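Local atomic coordinates of mRNA export factor (Human herpesvirus 1, PDB entry 4YXP), a protein that regulates viral gene expression, inhibits host splicing and mediates nuclear export of viral intronless mRNAs, here as its folded C-terminal domain, an intertwined homodimer. Residues N52-P57 with V79-S84. Residues are numbered along the deposited sequence; the frame is centred on the assembly and turned at random.
Sequences NSPWAP and VAHGPS
A type I beta turn from Ser53 to Ala56 sets Trp55 and Pro54 against the kink in helix 75-91, where they meet His81 and Ser84. The indole NE1 of Trp55 donates to His81 O at 2.8 Å, with an N-H...O angle of 155°. The acceptor lies close to the indole plane, while NE1 sits well above the plane of the carbonyl. His81 O also accepts a weak bond from Ser84 N. CB of His81 packs 3.7 Å from Trp55 NE1 and close to CZ2. CG of Pro54 sits over one face of the imidazole, offset toward the rim, 4.2 Å from the ring centroid of His81, a CH-pi contact. Ser53 OG accepts from Trp55 N at 3.0 Å, which closes an ST turn. A water bridges Ser53 OG (2.7 Å) and Ser84 OG (2.9 Å). Trp55 is buried and also packs on Tyr268 of the second subunit, a residue of the region important for homodimerization. Pro83 has no N-H to bond to the preceding turn. The arrangement is a beta turn with an ST turn, joined to a proline-kinked helix by an indole-to-carbonyl bond.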
ATOM      1  N   ASN B  52      21.628 -16.443  24.895  1.00 65.77           N
ATOM      2  CA  ASN B  52      21.021 -15.975  26.141  1.00 67.07           C
ATOM      3  C   ASN B  52      20.172 -14.722  25.940  1.00 60.03           C
ATOM      4  O   ASN B  52      20.106 -13.859  26.817  1.00 58.58           O
ATOM      5  CB  ASN B  52      22.100 -15.707  27.192  1.00 73.76           C
ATOM      6  CG  ASN B  52      22.699 -16.981  27.743  1.00 81.17           C
ATOM      7  OD1 ASN B  52      23.633 -17.544  27.168  1.00 84.16           O
ATOM      8  ND2 ASN B  52      22.161 -17.450  28.864  1.00 83.99           N
ATOM      9  N   SER B  53      19.526 -14.627  24.782  1.00 53.97           N
ATOM     10  CA  SER B  53      18.565 -13.561  24.526  1.00 46.66           C
ATOM     11  C   SER B  53      17.148 -14.118  24.583  1.00 41.92           C
ATOM     12  O   SER B  53      16.857 -15.129  23.942  1.00 41.93           O
ATOM     13  CB  SER B  53      18.815 -12.913  23.161  1.00 43.71           C
ATOM     14  OG  SER B  53      17.768 -12.015  22.821  1.00 39.68           O
ATOM     15  N   PRO B  54      16.252 -13.462  25.339  1.00 39.67           N
ATOM     16  CA  PRO B  54      14.851 -13.898  25.292  1.00 38.59           C
ATOM     17  C   PRO B  54      14.193 -13.603  23.941  1.00 36.68           C
ATOM     18  O   PRO B  54      13.066 -14.033  23.697  1.00 37.30           O
ATOM     19  CB  PRO B  54      14.193 -13.086  26.411  1.00 39.46           C
ATOM     20  CG  PRO B  54      15.027 -11.860  26.522  1.00 39.29           C
ATOM     21  CD  PRO B  54      16.436 -12.295  26.222  1.00 39.94           C
ATOM     22  N   TRP B  55      14.894 -12.875  23.078  1.00 34.61           N
ATOM     23  CA  TRP B  55      14.373 -12.513  21.761  1.00 31.08           C
ATOM     24  C   TRP B  55      14.899 -13.432  20.662  1.00 31.24           C
ATOM     25  O   TRP B  55      14.659 -13.190  19.481  1.00 29.30           O
ATOM     26  CB  TRP B  55      14.739 -11.068  21.424  1.00 29.52           C
ATOM     27  CG  TRP B  55      14.169 -10.059  22.365  1.00 29.86           C
ATOM     28  CD1 TRP B  55      14.782  -9.513  23.459  1.00 30.60           C
ATOM     29  CD2 TRP B  55      12.866  -9.465  22.295  1.00 30.27           C
ATOM     30  NE1 TRP B  55      13.938  -8.621  24.075  1.00 31.03           N
ATOM     31  CE2 TRP B  55      12.759  -8.571  23.378  1.00 30.41           C
ATOM     32  CE3 TRP B  55      11.784  -9.606  21.423  1.00 29.19           C
ATOM     33  CZ2 TRP B  55      11.608  -7.822  23.612  1.00 30.16           C
ATOM     34  CZ3 TRP B  55      10.644  -8.859  21.656  1.00 28.52           C
ATOM     35  CH2 TRP B  55      10.564  -7.979  22.741  1.00 29.12           C
ATOM     36  N   ALA B  56      15.616 -14.483  21.051  1.00 32.91           N
ATOM     37  CA  ALA B  56      16.272 -15.361  20.084  1.00 35.51           C
ATOM     38  C   ALA B  56      15.342 -15.819  18.950  1.00 34.94           C
ATOM     39  O   ALA B  56      15.764 -15.872  17.796  1.00 35.20           O
ATOM     40  CB  ALA B  56      16.863 -16.573  20.797  1.00 39.36           C
ATOM     41  N   PRO B  57      14.081 -16.159  19.268  1.00 34.99           N
ATOM     42  CA  PRO B  57      13.172 -16.610  18.203  1.00 34.62           C
ATOM     43  C   PRO B  57      12.948 -15.600  17.070  1.00 31.14           C
ATOM     44  O   PRO B  57      12.772 -16.019  15.926  1.00 31.71           O
ATOM     45  CB  PRO B  57      11.864 -16.867  18.957  1.00 36.39           C
ATOM     46  CG  PRO B  57      12.296 -17.211  20.335  1.00 38.17           C
ATOM     47  CD  PRO B  57      13.475 -16.327  20.602  1.00 36.26           C
ATOM     48  N   VAL B  79       8.507  -3.753  28.723  1.00 25.17           N
ATOM     49  CA  VAL B  79       9.301  -2.834  29.527  1.00 26.98           C
ATOM     50  C   VAL B  79      10.521  -3.575  30.068  1.00 27.83           C
ATOM     51  O   VAL B  79      11.625  -3.030  30.102  1.00 28.59           O
ATOM     52  CB  VAL B  79       8.451  -2.213  30.659  1.00 29.77           C
ATOM     53  CG1 VAL B  79       9.326  -1.568  31.726  1.00 29.80           C
ATOM     54  CG2 VAL B  79       7.494  -1.177  30.078  1.00 30.87           C
ATOM     55  N   ALA B  80      10.324  -4.825  30.470  1.00 28.11           N
ATOM     56  CA  ALA B  80      11.396  -5.608  31.078  1.00 29.13           C
ATOM     57  C   ALA B  80      12.430  -6.072  30.047  1.00 28.82           C
ATOM     58  O   ALA B  80      13.636  -5.988  30.284  1.00 31.74           O
ATOM     59  CB  ALA B  80      10.813  -6.807  31.808  1.00 29.77           C
ATOM     60  N   HIS B  81      11.954  -6.552  28.903  1.00 26.10           N
ATOM     61  CA  HIS B  81      12.820  -7.183  27.909  1.00 27.18           C
ATOM     62  C   HIS B  81      13.221  -6.251  26.771  1.00 27.50           C
ATOM     63  O   HIS B  81      14.120  -6.575  25.992  1.00 27.02           O
ATOM     64  CB  HIS B  81      12.132  -8.419  27.331  1.00 29.59           C
ATOM     65  CG  HIS B  81      12.000  -9.547  28.298  1.00 34.92           C
ATOM     66  ND1 HIS B  81      11.410 -10.747  27.974  1.00 38.17           N
ATOM     67  CD2 HIS B  81      12.389  -9.665  29.596  1.00 36.65           C
ATOM     68  CE1 HIS B  81      11.436 -11.556  29.020  1.00 40.01           C
ATOM     69  NE2 HIS B  81      12.029 -10.913  30.016  1.00 38.74           N
ATOM     70  N   GLY B  82      12.556  -5.105  26.670  1.00 28.93           N
ATOM     71  CA  GLY B  82      12.843  -4.146  25.615  1.00 28.81           C
ATOM     72  C   GLY B  82      14.303  -3.728  25.511  1.00 27.73           C
ATOM     73  O   GLY B  82      14.887  -3.774  24.428  1.00 26.65           O
ATOM     74  N   PRO B  83      14.902  -3.300  26.633  1.00 26.85           N
ATOM     75  CA  PRO B  83      16.301  -2.856  26.604  1.00 27.25           C
ATOM     76  C   PRO B  83      17.262  -3.882  26.003  1.00 26.68           C
ATOM     77  O   PRO B  83      18.229  -3.494  25.348  1.00 26.84           O
ATOM     78  CB  PRO B  83      16.610  -2.608  28.082  1.00 29.55           C
ATOM     79  CG  PRO B  83      15.294  -2.202  28.654  1.00 28.86           C
ATOM     80  CD  PRO B  83      14.281  -3.058  27.946  1.00 26.57           C
ATOM     81  N   SER B  84      16.994  -5.167  26.212  1.00 27.19           N
ATOM     82  CA  SER B  84      17.843  -6.228  25.679  1.00 28.79           C
ATOM     83  C   SER B  84      17.847  -6.224  24.151  1.00 26.81           C
ATOM     84  O   SER B  84      18.902  -6.273  23.518  1.00 28.20           O
ATOM     85  CB  SER B  84      17.377  -7.592  26.193  1.00 31.04           C
ATOM     86  OG  SER B  84      18.111  -8.643  25.590  1.00 32.45           O
TER
HETATM   87  O   HOH W   1      18.491  -9.375  22.818  1.00 32.40           O